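Local coordinates for spike protein S1 (Bat coronavirus HKU9, PDB 5GYQ) that probably attaches the virion to the host cell by engaging a receptor, this chain being the putative receptor-binding domain of the spike, at residues T74-L79 with L102-L107; Q47-S52 with N78-V83; Y92-N97 with L151-L156. All coordinates share one frame; numbering follows the deposited sequence.

Contact 1 (T74-L79 with L102-L107). With NAG (2-acetamido-2-deoxy-beta-D-glucopyranose), chain B.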
loop_
_atom_site.group_PDB
_atom_site.type_symbol
_atom_site.label_atom_id
_atom_site.label_comp_id
_atom_site.label_asym_id
_atom_site.label_seq_id
_atom_site.Cartn_x
_atom_site.Cartn_y
_atom_site.Cartn_z
ATOM N N THR A 74 9.238 -11.325 -6.141
ATOM C CA THR A 74 10.047 -11.808 -5.023
ATOM C C THR A 74 9.659 -11.106 -3.722
ATOM O O THR A 74 9.345 -11.742 -2.703
ATOM C CB THR A 74 11.555 -11.581 -5.284
ATOM O OG1 THR A 74 11.926 -12.156 -6.544
ATOM C CG2 THR A 74 12.396 -12.199 -4.174
ATOM N N HIS A 75 9.673 -9.781 -3.779
ATOM C CA HIS A 75 9.374 -8.954 -2.621
ATOM C C HIS A 75 7.926 -9.111 -2.184
ATOM O O HIS A 75 7.627 -9.036 -0.996
ATOM C CB HIS A 75 9.680 -7.489 -2.924
ATOM C CG HIS A 75 11.133 -7.209 -3.151
ATOM N ND1 HIS A 75 11.574 -6.149 -3.910
ATOM C CD2 HIS A 75 12.243 -7.849 -2.713
ATOM C CE1 HIS A 75 12.896 -6.148 -3.935
ATOM N NE2 HIS A 75 13.327 -7.167 -3.217
ATOM N N LEU A 76 7.034 -9.333 -3.146
ATOM C CA LEU A 76 5.620 -9.543 -2.838
ATOM C C LEU A 76 5.409 -10.848 -2.079
ATOM O O LEU A 76 4.682 -10.892 -1.081
ATOM C CB LEU A 76 4.780 -9.541 -4.118
ATOM C CG LEU A 76 3.277 -9.738 -3.906
ATOM C CD1 LEU A 76 2.694 -8.586 -3.105
ATOM C CD2 LEU A 76 2.557 -9.894 -5.235
ATOM N N ASN A 77 6.051 -11.910 -2.561
ATOM C CA ASN A 77 5.959 -13.212 -1.916
ATOM C C ASN A 77 6.556 -13.176 -0.516
ATOM O O ASN A 77 5.980 -13.725 0.425
ATOM C CB ASN A 77 6.650 -14.280 -2.762
ATOM C CG ASN A 77 5.891 -14.589 -4.037
ATOM O OD1 ASN A 77 4.666 -14.462 -4.088
ATOM N ND2 ASN A 77 6.612 -14.994 -5.075
ATOM N N ASN A 78 7.702 -12.518 -0.372
ATOM C CA ASN A 78 8.283 -12.344 0.956
ATOM C C ASN A 78 7.379 -11.519 1.872
ATOM O O ASN A 78 7.312 -11.763 3.076
ATOM C CB ASN A 78 9.660 -11.694 0.856
ATOM C CG ASN A 78 10.694 -12.623 0.267
ATOM O OD1 ASN A 78 10.557 -13.844 0.344
ATOM N ND2 ASN A 78 11.736 -12.052 -0.330
ATOM N N LEU A 79 6.683 -10.544 1.294
ATOM C CA LEU A 79 5.765 -9.700 2.056
ATOM C C LEU A 79 4.607 -10.530 2.594
ATOM O O LEU A 79 4.244 -10.422 3.768
ATOM C CB LEU A 79 5.239 -8.552 1.191
ATOM C CG LEU A 79 4.308 -7.550 1.877
ATOM C CD1 LEU A 79 5.031 -6.824 2.997
ATOM C CD2 LEU A 79 3.748 -6.558 0.871
ATOM N N LEU A 102 -3.591 -6.627 1.964
ATOM C CA LEU A 102 -2.570 -6.407 0.951
ATOM C C LEU A 102 -3.168 -6.697 -0.415
ATOM O O LEU A 102 -3.549 -7.836 -0.706
ATOM C CB LEU A 102 -1.354 -7.301 1.188
ATOM C CG LEU A 102 -0.696 -7.246 2.564
ATOM C CD1 LEU A 102 0.442 -8.250 2.633
ATOM C CD2 LEU A 102 -0.197 -5.844 2.857
ATOM N N HIS A 103 -3.258 -5.667 -1.246
ATOM C CA HIS A 103 -3.848 -5.822 -2.565
ATOM C C HIS A 103 -2.837 -5.541 -3.669
ATOM O O HIS A 103 -2.507 -4.390 -3.953
ATOM C CB HIS A 103 -5.060 -4.903 -2.718
ATOM C CG HIS A 103 -5.902 -5.208 -3.917
ATOM N ND1 HIS A 103 -7.075 -4.543 -4.192
ATOM C CD2 HIS A 103 -5.738 -6.115 -4.911
ATOM C CE1 HIS A 103 -7.600 -5.024 -5.307
ATOM N NE2 HIS A 103 -6.809 -5.977 -5.761
ATOM N N ALA A 104 -2.352 -6.610 -4.289
ATOM C CA ALA A 104 -1.449 -6.498 -5.422
ATOM C C ALA A 104 -2.226 -6.646 -6.723
ATOM O O ALA A 104 -3.017 -7.580 -6.886
ATOM C CB ALA A 104 -0.352 -7.537 -5.333
ATOM N N PHE A 105 -1.997 -5.715 -7.642
ATOM C CA PHE A 105 -2.731 -5.679 -8.902
ATOM C C PHE A 105 -1.787 -5.473 -10.081
ATOM O O PHE A 105 -0.675 -4.967 -9.919
ATOM C CB PHE A 105 -3.794 -4.577 -8.869
ATOM C CG PHE A 105 -3.252 -3.212 -8.537
ATOM C CD1 PHE A 105 -2.897 -2.327 -9.542
ATOM C CD2 PHE A 105 -3.110 -2.807 -7.219
ATOM C CE1 PHE A 105 -2.404 -1.069 -9.239
ATOM C CE2 PHE A 105 -2.616 -1.552 -6.912
ATOM C CZ PHE A 105 -2.264 -0.684 -7.924
ATOM N N TYR A 106 -2.240 -5.861 -11.270
ATOM C CA TYR A 106 -1.405 -5.825 -12.467
ATOM C C TYR A 106 -1.156 -4.412 -12.987
ATOM O O TYR A 106 -2.065 -3.585 -13.041
ATOM C CB TYR A 106 -2.034 -6.681 -13.574
ATOM C CG TYR A 106 -1.971 -8.167 -13.295
ATOM C CD1 TYR A 106 -0.844 -8.909 -13.624
ATOM C CD2 TYR A 106 -3.034 -8.824 -12.693
ATOM C CE1 TYR A 106 -0.779 -10.267 -13.366
ATOM C CE2 TYR A 106 -2.979 -10.182 -12.431
ATOM C CZ TYR A 106 -1.849 -10.898 -12.768
ATOM O OH TYR A 106 -1.790 -12.247 -12.507
ATOM N N LEU A 107 0.093 -4.150 -13.361
ATOM C CA LEU A 107 0.480 -2.894 -13.992
ATOM C C LEU A 107 0.954 -3.142 -15.416
ATOM O O LEU A 107 1.014 -2.216 -16.228
ATOM C CB LEU A 107 1.588 -2.199 -13.196
ATOM C CG LEU A 107 1.200 -1.431 -11.937
ATOM C CD1 LEU A 107 2.443 -0.906 -11.248
ATOM C CD2 LEU A 107 0.260 -0.289 -12.285
HETATM C C1 NAG B . 12.983 -8.031 -7.509
HETATM C C2 NAG B . 13.654 -9.167 -8.246
HETATM C C3 NAG B . 14.831 -9.685 -7.432
HETATM C C4 NAG B . 15.789 -8.542 -7.103
HETATM C C5 NAG B . 15.048 -7.325 -6.539
HETATM C C6 NAG B . 15.924 -6.096 -6.469
HETATM C C7 NAG B . 12.207 -10.431 -9.770
HETATM C C8 NAG B . 11.253 -11.578 -9.912
HETATM N N2 NAG B . 12.717 -10.237 -8.545
HETATM O O3 NAG B . 15.488 -10.689 -8.194
HETATM O O4 NAG B . 16.706 -8.938 -6.085
HETATM O O5 NAG B . 13.909 -6.971 -7.342
HETATM O O6 NAG B . 15.242 -5.001 -5.872
HETATM O O7 NAG B . 12.506 -9.707 -10.715
#
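L102 and A104 reach from their strand to L76 and L79 on the helix, and the interface between the two segments is wholly apolar and buried. From L102 CB, which points to the helix, the side chain runs to CG, set anti to the carbonyl carbon and beside the backbone N (chi1 -54°). The chain then continues straight out to CD1, which carries the contact: it meets L79 CG at 4.0 Å and L79 CD2 at 4.1 Å, the two leucines crossing at a slant. CD2, the other branch, turns off to L94. One helical turn back, L76 sets both its methyls against a single carbon, CD2 lying 3.7 Å and CD1 3.9 Å from A104 CB.

This is a helix laid on one face of the five-stranded antiparallel sheet that forms the core of the betacoronavirus receptor-binding domain. I71 of strand 63-71 and H44 of strand 43-49 add to the lining around L76. Strand 100-111 is held in register by backbone hydrogen bonds on both sides, from L102 to Q47 and from H103 to A152.

The beginning of the helix meets sugar instead. T74 is the threonine of the N72-E73-T74 glycosylation sequon, and the amide N2 of N-acetylglucosamine donates to T74 OG1 in a nearly straight bond of 2.9 Å (174°). The same sugar places C1 over one face of the H75 ring, 4.0 Å above its plane and offset toward the rim, while H75 ND1 is hydrogen-bonded to Y113 OH.

Contact 2 (Q47-S52 with N78-V83); sequences QCYGVS and NLFNRV
The guanidinium of R82 lies over one face of the Y49 ring in a cation-pi contact, with R82 CZ 4.7 Å from the ring centroid and 25° off its normal. The two planes are inclined by 34°, which brings NH2 nearest: it stands 3.6 Å from Y49 CD1, offset toward the rim. Beside this pair, Q47 CB meets F80 CE1 at 3.7 Å, and the side chains of Y49 and F80 run at about a right angle, with Y49 OH near F80 CD1.

No direct hydrogen bond joins the segments, but an ordered water bridges them. It takes the N-H of R82 NE at 3.0 Å, lying in the guanidinium plane, donates to L79 O at 2.9 Å, and is also bonded to Y49 OH. The water thus holds NE while NH2 rests over the face of the Y49 ring.

R82 reaches back through a chain extended from CG to NE, starting from a residue of positive phi. Here the helix finishes in a Schellman motif: V83 N bonds N78 O at 2.9 Å, with a weak bond from R82 N to L79 O inside it.

Strand 43-49 is an outermost strand of the antiparallel sheet, tied to strand 100-111 by backbone bonds and the C48-C101 disulfide, and L102 of that inner strand packs against both Y49 and F80 below the helix end.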
loop_
_atom_site.group_PDB
_atom_site.type_symbol
_atom_site.label_atom_id
_atom_site.label_comp_id
_atom_site.label_asym_id
_atom_site.label_seq_id
_atom_site.Cartn_x
_atom_site.Cartn_y
_atom_site.Cartn_z
ATOM N N GLN A 47 -4.798 -10.430 -0.158
ATOM C CA GLN A 47 -4.644 -11.171 1.087
ATOM C C GLN A 47 -5.086 -10.342 2.284
ATOM O O GLN A 47 -4.567 -9.257 2.513
ATOM C CB GLN A 47 -3.191 -11.610 1.266
ATOM C CG GLN A 47 -2.970 -12.536 2.442
ATOM C CD GLN A 47 -3.469 -13.938 2.172
ATOM O OE1 GLN A 47 -3.113 -14.553 1.166
ATOM N NE2 GLN A 47 -4.306 -14.451 3.067
ATOM N N CYS A 48 -6.030 -10.860 3.062
ATOM C CA CYS A 48 -6.557 -10.097 4.188
ATOM C C CYS A 48 -6.251 -10.729 5.545
ATOM O O CYS A 48 -6.165 -11.949 5.674
ATOM C CB CYS A 48 -8.065 -9.912 4.033
ATOM S SG CYS A 48 -8.558 -8.818 2.684
ATOM N N TYR A 49 -6.099 -9.874 6.551
ATOM C CA TYR A 49 -5.796 -10.282 7.915
ATOM C C TYR A 49 -6.737 -9.589 8.896
ATOM O O TYR A 49 -6.724 -8.359 9.017
ATOM C CB TYR A 49 -4.344 -9.951 8.269
ATOM C CG TYR A 49 -3.342 -10.365 7.217
ATOM C CD1 TYR A 49 -2.753 -11.624 7.245
ATOM C CD2 TYR A 49 -2.978 -9.494 6.197
ATOM C CE1 TYR A 49 -1.836 -12.006 6.285
ATOM C CE2 TYR A 49 -2.062 -9.869 5.233
ATOM C CZ TYR A 49 -1.494 -11.124 5.282
ATOM O OH TYR A 49 -0.582 -11.495 4.321
ATOM N N GLY A 50 -7.549 -10.380 9.594
ATOM C CA GLY A 50 -8.480 -9.851 10.576
ATOM C C GLY A 50 -9.850 -9.584 9.986
ATOM O O GLY A 50 -10.763 -9.132 10.677
ATOM N N VAL A 51 -9.990 -9.871 8.697
ATOM C CA VAL A 51 -11.232 -9.639 7.971
ATOM C C VAL A 51 -11.174 -10.457 6.685
ATOM O O VAL A 51 -10.094 -10.707 6.165
ATOM C CB VAL A 51 -11.436 -8.131 7.664
ATOM C CG1 VAL A 51 -10.266 -7.579 6.861
ATOM C CG2 VAL A 51 -12.755 -7.883 6.940
ATOM N N SER A 52 -12.320 -10.905 6.183
ATOM C CA SER A 52 -12.340 -11.609 4.906
ATOM C C SER A 52 -12.470 -10.595 3.776
ATOM O O SER A 52 -13.058 -9.531 3.966
ATOM C CB SER A 52 -13.482 -12.627 4.854
ATOM O OG SER A 52 -14.734 -11.984 4.722
ATOM N N ASN A 78 7.702 -12.518 -0.372
ATOM C CA ASN A 78 8.283 -12.344 0.956
ATOM C C ASN A 78 7.379 -11.519 1.872
ATOM O O ASN A 78 7.312 -11.763 3.076
ATOM C CB ASN A 78 9.660 -11.694 0.856
ATOM C CG ASN A 78 10.694 -12.623 0.267
ATOM O OD1 ASN A 78 10.557 -13.844 0.344
ATOM N ND2 ASN A 78 11.736 -12.052 -0.330
ATOM N N LEU A 79 6.683 -10.544 1.294
ATOM C CA LEU A 79 5.765 -9.700 2.056
ATOM C C LEU A 79 4.607 -10.530 2.594
ATOM O O LEU A 79 4.244 -10.422 3.768
ATOM C CB LEU A 79 5.239 -8.552 1.191
ATOM C CG LEU A 79 4.308 -7.550 1.877
ATOM C CD1 LEU A 79 5.031 -6.824 2.997
ATOM C CD2 LEU A 79 3.748 -6.558 0.871
ATOM N N PHE A 80 4.037 -11.361 1.726
ATOM C CA PHE A 80 2.962 -12.272 2.114
ATOM C C PHE A 80 3.403 -13.288 3.170
ATOM O O PHE A 80 2.687 -13.530 4.142
ATOM C CB PHE A 80 2.424 -13.015 0.885
ATOM C CG PHE A 80 1.532 -12.181 0.010
ATOM C CD1 PHE A 80 0.775 -11.153 0.548
ATOM C CD2 PHE A 80 1.444 -12.428 -1.351
ATOM C CE1 PHE A 80 -0.052 -10.384 -0.257
ATOM C CE2 PHE A 80 0.619 -11.663 -2.160
ATOM C CZ PHE A 80 -0.129 -10.639 -1.610
ATOM N N ASN A 81 4.577 -13.882 2.975
ATOM C CA ASN A 81 5.046 -14.935 3.872
ATOM C C ASN A 81 5.787 -14.397 5.090
ATOM O O ASN A 81 6.229 -15.167 5.940
ATOM C CB ASN A 81 5.945 -15.908 3.116
ATOM C CG ASN A 81 5.211 -16.615 2.000
ATOM O OD1 ASN A 81 4.030 -16.941 2.127
ATOM N ND2 ASN A 81 5.901 -16.849 0.892
ATOM N N ARG A 82 5.913 -13.074 5.163
ATOM C CA ARG A 82 6.614 -12.403 6.253
ATOM C C ARG A 82 8.036 -12.947 6.409
ATOM O O ARG A 82 8.444 -13.408 7.478
ATOM C CB ARG A 82 5.804 -12.522 7.543
ATOM C CG ARG A 82 4.501 -11.745 7.414
ATOM C CD ARG A 82 3.556 -11.886 8.587
ATOM N NE ARG A 82 2.330 -11.138 8.316
ATOM C CZ ARG A 82 1.299 -11.044 9.146
ATOM N NH1 ARG A 82 1.329 -11.651 10.326
ATOM N NH2 ARG A 82 0.235 -10.336 8.795
ATOM N N VAL A 83 8.769 -12.888 5.302
ATOM C CA VAL A 83 10.189 -13.203 5.245
ATOM C C VAL A 83 10.948 -11.899 4.999
ATOM O O VAL A 83 10.561 -11.115 4.135
ATOM C CB VAL A 83 10.490 -14.225 4.127
ATOM C CG1 VAL A 83 11.984 -14.337 3.871
ATOM C CG2 VAL A 83 9.889 -15.580 4.468
HETATM O O HOH W 1 1.917 -10.332 5.461
HETATM O O HOH W 2 0.071 -13.892 4.031
#

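Contact 3 (Y92-N97 with L151-L156)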
loop_
_atom_site.group_PDB
_atom_site.type_symbol
_atom_site.label_atom_id
_atom_site.label_comp_id
_atom_site.label_asym_id
_atom_site.label_seq_id
_atom_site.Cartn_x
_atom_site.Cartn_y
_atom_site.Cartn_z
ATOM N N TYR A 92 9.509 -0.490 2.881
ATOM C CA TYR A 92 8.182 -0.495 3.486
ATOM C C TYR A 92 7.973 -1.760 4.305
ATOM O O TYR A 92 8.198 -2.866 3.815
ATOM C CB TYR A 92 7.088 -0.381 2.420
ATOM C CG TYR A 92 5.691 -0.326 3.001
ATOM C CD1 TYR A 92 5.098 0.885 3.309
ATOM C CD2 TYR A 92 4.974 -1.491 3.259
ATOM C CE1 TYR A 92 3.828 0.942 3.851
ATOM C CE2 TYR A 92 3.707 -1.444 3.802
ATOM C CZ TYR A 92 3.138 -0.225 4.095
ATOM O OH TYR A 92 1.872 -0.175 4.633
ATOM N N ALA A 93 7.525 -1.593 5.547
ATOM C CA ALA A 93 7.302 -2.727 6.440
ATOM C C ALA A 93 5.924 -2.671 7.089
ATOM O O ALA A 93 5.485 -1.616 7.547
ATOM C CB ALA A 93 8.381 -2.774 7.506
ATOM N N LEU A 94 5.247 -3.815 7.127
ATOM C CA LEU A 94 3.959 -3.919 7.804
ATOM C C LEU A 94 4.101 -3.630 9.295
ATOM O O LEU A 94 5.117 -3.967 9.901
ATOM C CB LEU A 94 3.356 -5.309 7.599
ATOM C CG LEU A 94 2.919 -5.648 6.177
ATOM C CD1 LEU A 94 2.425 -7.080 6.112
ATOM C CD2 LEU A 94 1.839 -4.680 5.722
ATOM N N PRO A 95 3.081 -2.999 9.892
ATOM C CA PRO A 95 3.128 -2.749 11.335
ATOM C C PRO A 95 2.877 -4.031 12.119
ATOM O O PRO A 95 2.410 -5.018 11.544
ATOM C CB PRO A 95 2.001 -1.740 11.551
ATOM C CG PRO A 95 1.017 -2.060 10.475
ATOM C CD PRO A 95 1.839 -2.488 9.282
ATOM N N ASP A 96 3.191 -4.019 13.410
ATOM C CA ASP A 96 2.908 -5.164 14.268
ATOM C C ASP A 96 1.401 -5.369 14.378
ATOM O O ASP A 96 0.646 -4.400 14.425
ATOM C CB ASP A 96 3.523 -4.966 15.655
ATOM C CG ASP A 96 5.025 -4.755 15.602
ATOM O OD1 ASP A 96 5.510 -3.782 16.216
ATOM O OD2 ASP A 96 5.719 -5.565 14.948
ATOM N N ASN A 97 0.976 -6.630 14.412
ATOM C CA ASN A 97 -0.440 -6.986 14.480
ATOM C C ASN A 97 -1.271 -6.278 13.413
ATOM O O ASN A 97 -2.237 -5.577 13.720
ATOM C CB ASN A 97 -1.002 -6.680 15.869
ATOM C CG ASN A 97 -0.560 -7.692 16.905
ATOM O OD1 ASN A 97 -0.335 -8.863 16.589
ATOM N ND2 ASN A 97 -0.431 -7.249 18.150
ATOM N N LEU A 151 0.743 -2.113 -5.574
ATOM C CA LEU A 151 0.431 -2.598 -4.239
ATOM C C LEU A 151 -0.254 -1.526 -3.413
ATOM O O LEU A 151 0.284 -0.423 -3.219
ATOM C CB LEU A 151 1.692 -3.068 -3.511
ATOM C CG LEU A 151 1.445 -3.544 -2.074
ATOM C CD1 LEU A 151 0.638 -4.832 -2.068
ATOM C CD2 LEU A 151 2.744 -3.723 -1.307
ATOM N N ALA A 152 -1.448 -1.869 -2.940
ATOM C CA ALA A 152 -2.184 -1.054 -1.994
ATOM C C ALA A 152 -2.322 -1.814 -0.682
ATOM O O ALA A 152 -2.927 -2.884 -0.630
ATOM C CB ALA A 152 -3.554 -0.683 -2.549
ATOM N N VAL A 153 -1.726 -1.266 0.368
ATOM C CA VAL A 153 -1.843 -1.810 1.709
ATOM C C VAL A 153 -2.944 -1.062 2.434
ATOM O O VAL A 153 -2.824 0.136 2.704
ATOM C CB VAL A 153 -0.530 -1.691 2.499
ATOM C CG1 VAL A 153 -0.689 -2.299 3.886
ATOM C CG2 VAL A 153 0.605 -2.363 1.742
ATOM N N ILE A 154 -4.026 -1.770 2.726
ATOM C CA ILE A 154 -5.168 -1.170 3.389
ATOM C C ILE A 154 -5.139 -1.511 4.872
ATOM O O ILE A 154 -5.348 -2.656 5.250
ATOM C CB ILE A 154 -6.491 -1.646 2.758
ATOM C CG1 ILE A 154 -6.445 -1.457 1.239
ATOM C CG2 ILE A 154 -7.669 -0.894 3.354
ATOM C CD1 ILE A 154 -7.654 -1.999 0.509
ATOM N N THR A 155 -4.852 -0.515 5.704
ATOM C CA THR A 155 -4.860 -0.680 7.153
ATOM C C THR A 155 -6.202 -0.250 7.724
ATOM O O THR A 155 -6.672 0.852 7.457
ATOM C CB THR A 155 -3.750 0.140 7.835
ATOM O OG1 THR A 155 -2.479 -0.206 7.273
ATOM C CG2 THR A 155 -3.733 -0.127 9.333
ATOM N N LEU A 156 -6.813 -1.122 8.514
ATOM C CA LEU A 156 -8.132 -0.854 9.062
ATOM C C LEU A 156 -8.080 -0.609 10.559
ATOM O O LEU A 156 -7.277 -1.214 11.267
ATOM C CB LEU A 156 -9.069 -2.023 8.765
ATOM C CG LEU A 156 -9.185 -2.411 7.292
ATOM C CD1 LEU A 156 -9.920 -3.730 7.156
ATOM C CD2 LEU A 156 -9.888 -1.312 6.511
#
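V153 projects from its strand into the angle between Y92 and L94, and with these two it makes up most of the buried surface. The tyrosine and the valine approach from opposite directions. Y92 OH comes within 3.4 Å of V153 CG1 and 3.6 Å of V153 CB, while Y92 CE2 lies 3.8 Å from V153 CG2, so the hydroxyl sits in the fork of the valine, with CE2 beside CG2. The approach to the ring is oblique. With CG1 anti to the backbone N (chi1 -179°), V153 turns both methyls to the phenol, and CG1 alone extends to the second partner, L94 CD2, at 3.9 Å.

No hydrogen bond crosses between the segments. The hydroxyl of Y92, although pressed against methyl groups in a buried setting, has its polar partner in D67 OD2, on the strand next to that of V153. Because the backbones of D67 and V153 are themselves hydrogen-bonded, the acceptor of the phenol and the valine that packs on it are held at the same level of the sheet. W22 meets the Y92 ring edge-to-face, and M69 of strand 63-71 also touches it.

The segment 92-97 has no regular secondary structure, yet it behaves as a lid over the sheet of the receptor-binding domain core: Y92 and the end of L94 supply the apolar groups that reach V153, and A93 between them is backbone-bonded to G124.

Strand 146-157 runs between strands 63-71 and 100-111, its backbone bonded to both. On the face that carries V153, the loop residue F98 and L102 of strand 100-111 also pack on the valine, and L79 of helix 73-81 packs on both L94 and L151, placing the helix next to the loop.

From the N terminus, contact 2 comes first: it closes the excursion from edge strand 43-49 through strand 63-71 to the end of helix 73-81. Contact 1 opens on that same helix, sharing N78 and L79 with contact 2, and closes at strand 100-111. Contact 3 opens at 92-97, inside the loop of contact 1, and closes only at strand 146-157, so these two cross, whereas contacts 2 and 3 follow in series. Together they fasten one helix and one irregular segment to three strands, 43-49, 100-111 and 146-157, that lie side by side in a single antiparallel sheet, with 100-111 in the middle.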